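Local structure of B-agarase (Saccharophagus degradans, 4BQ2) at residues G202-F207 and A343-L348; I655-H660 and A674-M679. The protein hydrolyses the beta-linkages of agarose as a family 50 exo-beta-agarase, its catalytic module joining a carbohydrate-binding-like domain to a glycoside hydrolase domain. All blocks are in the same frame, centred on the assembly; numbering follows the deposited sequence.

Contact 1. Residues G202-F207 and A343-L348; sequences GLVDEF and AMFNWL
Gly-202 N gives a backbone hydrogen bond to Ala-343 O (2.9 Å), the first of a short series between 202-207 and 343-348. One residue on, Met-344 O takes Val-204 N at 3.1 Å and a weak bond from Leu-203 N. Asn-346 N returns a bond to Val-204 O (2.9 Å), so Val-204 both gives and accepts. Water extends the polar link: one molecule donates to Gly-202 O and accepts from Asn-346 ND2, while a second bridges Asp-205 O, to which it donates, and Trp-347 N, from which it accepts.

Apolar packing flanks this line. Leu-203 and Met-344 run side by side, CD1 against CG at 3.9 Å. Val-204 sends CG1 away from its own N (chi1 -163°), leaving CG2 beside that N, 3.8 Å from Phe-345 CD1. Farther along, the CB of Glu-206 sits 3.5 Å above one face of the Trp-347 indole, toward its rim. The side chain of Trp-347 also touches Arg-385, whose NH1 bonds Glu-206 O.

Within 202-207, Asp-205 OD1 accepts from Phe-207 N, forming an Asx turn. Together these features describe two irregular loops joined at a single beta bridge, Val-204 with Phe-345, rather than a regular sheet.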
loop_
_atom_site.group_PDB
_atom_site.type_symbol
_atom_site.label_atom_id
_atom_site.label_comp_id
_atom_site.label_asym_id
_atom_site.label_seq_id
_atom_site.Cartn_x
_atom_site.Cartn_y
_atom_site.Cartn_z
ATOM N N GLY A 202 6.883 -26.033 4.456
ATOM C CA GLY A 202 7.305 -26.328 3.092
ATOM C C GLY A 202 6.559 -25.485 2.083
ATOM O O GLY A 202 6.147 -25.974 1.031
ATOM N N LEU A 203 6.402 -24.201 2.408
ATOM C CA LEU A 203 5.696 -23.263 1.524
ATOM C C LEU A 203 6.454 -22.897 0.252
ATOM O O LEU A 203 5.855 -22.702 -0.784
ATOM C CB LEU A 203 5.412 -21.969 2.295
ATOM C CG LEU A 203 4.552 -22.180 3.539
ATOM C CD1 LEU A 203 4.309 -20.857 4.278
ATOM C CD2 LEU A 203 3.259 -22.914 3.182
ATOM N N VAL A 204 7.779 -22.786 0.366
ATOM C CA VAL A 204 8.627 -22.193 -0.665
ATOM C C VAL A 204 9.613 -23.202 -1.251
ATOM O O VAL A 204 10.263 -23.951 -0.517
ATOM C CB VAL A 204 9.445 -21.000 -0.085
ATOM C CG1 VAL A 204 9.991 -20.142 -1.210
ATOM C CG2 VAL A 204 8.610 -20.158 0.883
ATOM N N ASP A 205 9.696 -23.224 -2.573
ATOM C CA ASP A 205 10.682 -24.018 -3.287
ATOM C C ASP A 205 12.024 -23.268 -3.464
ATOM O O ASP A 205 12.216 -22.196 -2.865
ATOM C CB ASP A 205 10.082 -24.534 -4.599
ATOM C CG ASP A 205 9.950 -23.465 -5.669
ATOM O OD1 ASP A 205 10.447 -22.299 -5.506
ATOM O OD2 ASP A 205 9.366 -23.813 -6.703
ATOM N N GLU A 206 12.963 -23.808 -4.255
ATOM C CA GLU A 206 14.301 -23.211 -4.303
ATOM C C GLU A 206 14.319 -21.871 -5.075
ATOM O O GLU A 206 15.275 -21.115 -4.938
ATOM C CB GLU A 206 15.360 -24.175 -4.895
ATOM C CG GLU A 206 15.100 -24.552 -6.346
ATOM C CD GLU A 206 14.243 -25.802 -6.488
ATOM O OE1 GLU A 206 13.275 -25.997 -5.687
ATOM O OE2 GLU A 206 14.547 -26.591 -7.415
ATOM N N PHE A 207 13.257 -21.607 -5.839
ATOM C CA PHE A 207 13.095 -20.403 -6.685
ATOM C C PHE A 207 12.249 -19.332 -5.963
ATOM O O PHE A 207 11.945 -18.260 -6.526
ATOM C CB PHE A 207 12.433 -20.782 -8.023
ATOM C CG PHE A 207 13.200 -21.805 -8.814
ATOM C CD1 PHE A 207 14.442 -21.485 -9.388
ATOM C CD2 PHE A 207 12.698 -23.108 -8.968
ATOM C CE1 PHE A 207 15.158 -22.441 -10.095
ATOM C CE2 PHE A 207 13.400 -24.062 -9.707
ATOM C CZ PHE A 207 14.630 -23.737 -10.258
ATOM N N ALA A 343 10.743 -23.469 9.044
ATOM C CA ALA A 343 10.087 -24.617 8.414
ATOM C C ALA A 343 9.323 -24.261 7.126
ATOM O O ALA A 343 8.889 -25.144 6.391
ATOM C CB ALA A 343 9.172 -25.360 9.409
ATOM N N MET A 344 9.139 -22.970 6.848
ATOM C CA MET A 344 8.457 -22.592 5.611
ATOM C C MET A 344 9.299 -22.853 4.391
ATOM O O MET A 344 8.760 -22.909 3.278
ATOM C CB MET A 344 8.073 -21.112 5.594
ATOM C CG MET A 344 7.274 -20.670 6.796
ATOM S SD MET A 344 7.094 -18.872 6.753
ATOM C CE MET A 344 5.701 -18.775 7.894
ATOM N N PHE A 345 10.611 -23.008 4.585
ATOM C CA PHE A 345 11.547 -23.036 3.437
ATOM C C PHE A 345 12.068 -24.404 3.066
ATOM O O PHE A 345 12.728 -25.053 3.895
ATOM C CB PHE A 345 12.706 -22.050 3.647
ATOM C CG PHE A 345 12.231 -20.643 3.910
ATOM C CD1 PHE A 345 11.840 -19.813 2.842
ATOM C CD2 PHE A 345 12.118 -20.169 5.210
ATOM C CE1 PHE A 345 11.367 -18.520 3.087
ATOM C CE2 PHE A 345 11.642 -18.878 5.456
ATOM C CZ PHE A 345 11.275 -18.057 4.393
ATOM N N ASN A 346 11.806 -24.829 1.823
ATOM C CA ASN A 346 12.259 -26.154 1.393
ATOM C C ASN A 346 13.758 -26.139 1.097
ATOM O O ASN A 346 14.415 -27.181 1.167
ATOM C CB ASN A 346 11.506 -26.675 0.165
ATOM C CG ASN A 346 10.134 -27.261 0.500
ATOM O OD1 ASN A 346 9.807 -27.500 1.648
ATOM N ND2 ASN A 346 9.331 -27.456 -0.514
ATOM N N TRP A 347 14.289 -24.967 0.744
ATOM C CA TRP A 347 15.716 -24.861 0.425
ATOM C C TRP A 347 16.264 -23.516 0.824
ATOM O O TRP A 347 15.729 -22.481 0.415
ATOM C CB TRP A 347 15.940 -25.059 -1.079
ATOM C CG TRP A 347 17.385 -24.884 -1.536
ATOM C CD1 TRP A 347 18.347 -25.856 -1.573
ATOM C CD2 TRP A 347 18.015 -23.680 -2.035
ATOM N NE1 TRP A 347 19.528 -25.341 -2.069
ATOM C CE2 TRP A 347 19.353 -24.012 -2.356
ATOM C CE3 TRP A 347 17.573 -22.362 -2.250
ATOM C CZ2 TRP A 347 20.261 -23.068 -2.887
ATOM C CZ3 TRP A 347 18.464 -21.430 -2.766
ATOM C CH2 TRP A 347 19.798 -21.787 -3.082
ATOM N N LEU A 348 17.336 -23.527 1.611
ATOM C CA LEU A 348 18.143 -22.321 1.838
ATOM C C LEU A 348 19.614 -22.725 1.684
ATOM O O LEU A 348 19.994 -23.824 2.100
ATOM C CB LEU A 348 17.876 -21.719 3.211
ATOM C CG LEU A 348 16.516 -21.039 3.425
ATOM C CD1 LEU A 348 16.340 -20.738 4.902
ATOM C CD2 LEU A 348 16.415 -19.759 2.596
HETATM O O HOH W 1 6.526 -28.487 0.293
HETATM O O HOH W 2 12.967 -22.346 0.055
#

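Contact 2. Residues I655-H660 and A674-M679; sequences IGAMDH and ADRGEM
Arg-676 and Met-679, one helical turn apart, are the residues of helix 673-688 that meet the loop 655-660. Arg-676 comes first. Its aliphatic part passes alongside the loop, CG lying 3.8 Å from Ala-657 CB, and the chain then bends at chi3 (89°) to bring the guanidinium to the backbone. There NE gives a nearly straight bond to Ile-655 O (2.8 Å, 168°). The oxygen lies at the guanidinium edge, close to its plane, although NE itself stands 26° off the carbonyl plane. NH2 adds a weak bond to the same oxygen at 3.3 Å. That nitrogen also bonds Gly-719 O, and Tyr-728 makes a cation-pi contact with the group.

At Met-679 the contact becomes apolar. The side chains of Met-679 and Ile-655 run obliquely across each other: the thioether bends at chi3, and both SD and CE come 3.9 Å from Ile-655 CG2. The other branch of Ile-655 reaches the helix backbone, its CD1 3.9 Å from Met-679 C.

A buried carbonyl is thus satisfied by a cationic side chain that is itself held at several points, which should fix the guanidinium's rotation; its positive charge is probably stabilised by the carbonyl oxygens of Ile-655 and Gly-719 and by the ring of Tyr-728.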
loop_
_atom_site.group_PDB
_atom_site.type_symbol
_atom_site.label_atom_id
_atom_site.label_comp_id
_atom_site.label_asym_id
_atom_site.label_seq_id
_atom_site.Cartn_x
_atom_site.Cartn_y
_atom_site.Cartn_z
ATOM N N ILE A 655 -3.279 -3.814 -8.498
ATOM C CA ILE A 655 -4.337 -4.852 -8.454
ATOM C C ILE A 655 -3.614 -6.198 -8.502
ATOM O O ILE A 655 -2.688 -6.370 -9.291
ATOM C CB ILE A 655 -5.271 -4.750 -9.689
ATOM C CG1 ILE A 655 -5.947 -3.376 -9.739
ATOM C CG2 ILE A 655 -6.346 -5.840 -9.663
ATOM C CD1 ILE A 655 -5.359 -2.430 -10.784
ATOM N N GLY A 656 -3.984 -7.128 -7.624
ATOM C CA GLY A 656 -3.380 -8.481 -7.651
ATOM C C GLY A 656 -4.403 -9.587 -7.842
ATOM O O GLY A 656 -5.629 -9.347 -7.864
ATOM N N ALA A 657 -3.907 -10.818 -7.966
ATOM C CA ALA A 657 -4.798 -11.975 -8.170
ATOM C C ALA A 657 -4.175 -13.158 -7.432
ATOM O O ALA A 657 -3.045 -13.056 -6.938
ATOM C CB ALA A 657 -4.934 -12.278 -9.667
ATOM N N MET A 658 -4.903 -14.271 -7.378
ATOM C CA MET A 658 -4.462 -15.437 -6.594
ATOM C C MET A 658 -4.234 -16.678 -7.451
ATOM O O MET A 658 -4.117 -17.798 -6.917
ATOM C CB MET A 658 -5.489 -15.718 -5.486
ATOM C CG MET A 658 -5.787 -14.484 -4.640
ATOM S SD MET A 658 -7.133 -14.700 -3.471
ATOM C CE MET A 658 -6.271 -15.699 -2.253
ATOM N N ASP A 659 -4.155 -16.478 -8.766
ATOM C CA ASP A 659 -3.981 -17.572 -9.730
ATOM C C ASP A 659 -2.507 -17.843 -10.153
ATOM O O ASP A 659 -2.257 -18.617 -11.091
ATOM C CB ASP A 659 -4.820 -17.303 -10.968
ATOM C CG ASP A 659 -4.380 -16.032 -11.726
ATOM O OD1 ASP A 659 -3.586 -15.214 -11.191
ATOM O OD2 ASP A 659 -4.830 -15.864 -12.863
ATOM N N HIS A 660 -1.555 -17.229 -9.456
ATOM C CA HIS A 660 -0.132 -17.442 -9.698
ATOM C C HIS A 660 0.579 -17.698 -8.386
ATOM O O HIS A 660 1.747 -17.308 -8.187
ATOM C CB HIS A 660 0.413 -16.206 -10.424
ATOM C CG HIS A 660 1.706 -16.402 -11.142
ATOM N ND1 HIS A 660 1.776 -16.819 -12.457
ATOM C CD2 HIS A 660 2.972 -16.088 -10.774
ATOM C CE1 HIS A 660 3.038 -16.804 -12.847
ATOM N NE2 HIS A 660 3.783 -16.356 -11.847
ATOM N N ALA A 674 -5.537 -11.990 -16.249
ATOM C CA ALA A 674 -6.203 -11.195 -17.306
ATOM C C ALA A 674 -7.097 -10.110 -16.733
ATOM O O ALA A 674 -7.140 -8.976 -17.243
ATOM C CB ALA A 674 -7.005 -12.064 -18.270
ATOM N N ASP A 675 -7.847 -10.465 -15.697
ATOM C CA ASP A 675 -8.682 -9.459 -15.025
ATOM C C ASP A 675 -7.795 -8.376 -14.370
ATOM O O ASP A 675 -8.181 -7.205 -14.337
ATOM C CB ASP A 675 -9.594 -10.162 -14.019
ATOM C CG ASP A 675 -10.700 -9.241 -13.447
ATOM O OD1 ASP A 675 -11.269 -8.433 -14.183
ATOM O OD2 ASP A 675 -10.995 -9.340 -12.242
ATOM N N ARG A 676 -6.615 -8.746 -13.860
ATOM C CA ARG A 676 -5.677 -7.744 -13.322
ATOM C C ARG A 676 -5.382 -6.722 -14.400
ATOM O O ARG A 676 -5.403 -5.501 -14.128
ATOM C CB ARG A 676 -4.321 -8.337 -12.908
ATOM C CG ARG A 676 -4.226 -9.042 -11.575
ATOM C CD ARG A 676 -2.763 -9.500 -11.456
ATOM N NE ARG A 676 -1.846 -8.538 -10.835
ATOM C CZ ARG A 676 -0.519 -8.518 -10.983
ATOM N NH1 ARG A 676 0.098 -9.410 -11.763
ATOM N NH2 ARG A 676 0.217 -7.639 -10.290
ATOM N N GLY A 677 -5.133 -7.224 -15.618
ATOM C CA GLY A 677 -4.839 -6.354 -16.773
ATOM C C GLY A 677 -5.999 -5.434 -17.139
ATOM O O GLY A 677 -5.823 -4.210 -17.365
ATOM N N GLU A 678 -7.207 -6.000 -17.189
ATOM C CA GLU A 678 -8.403 -5.153 -17.386
ATOM C C GLU A 678 -8.592 -4.065 -16.331
ATOM O O GLU A 678 -8.835 -2.907 -16.661
ATOM C CB GLU A 678 -9.654 -6.034 -17.468
ATOM C CG GLU A 678 -9.669 -6.858 -18.759
ATOM C CD GLU A 678 -9.690 -5.991 -20.017
ATOM O OE1 GLU A 678 -10.342 -4.919 -19.998
ATOM O OE2 GLU A 678 -9.055 -6.364 -21.043
ATOM N N MET A 679 -8.443 -4.427 -15.061
ATOM C CA MET A 679 -8.583 -3.468 -13.985
ATOM C C MET A 679 -7.487 -2.391 -14.032
ATOM O O MET A 679 -7.744 -1.234 -13.685
ATOM C CB MET A 679 -8.631 -4.183 -12.646
ATOM C CG MET A 679 -9.923 -5.054 -12.533
ATOM S SD MET A 679 -10.051 -5.945 -10.974
ATOM C CE MET A 679 -10.082 -4.645 -9.736
#

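Both segments of contact 1 precede both of contact 2 in sequence. The centres of the two contacts lie 25 Å apart and their nearest atoms about 10 Å. Contact 1, about 26 Å from the centre of the chain, joins the loop between strand 180-191 and helix 222-235 to the one between helix 339-342 and strand 359-362. Contact 2 lies deeper, about 16 Å from that centre. Tyr-663, in the loop between the two segments of contact 2, touches Leu-203, one point where the regions meet. Contact 2 thus packs together the loop and helix 673-688 that connect the adjacent parallel strands 648-652 and 693-699, whereas contact 1 joins outlying loops distant in sequence.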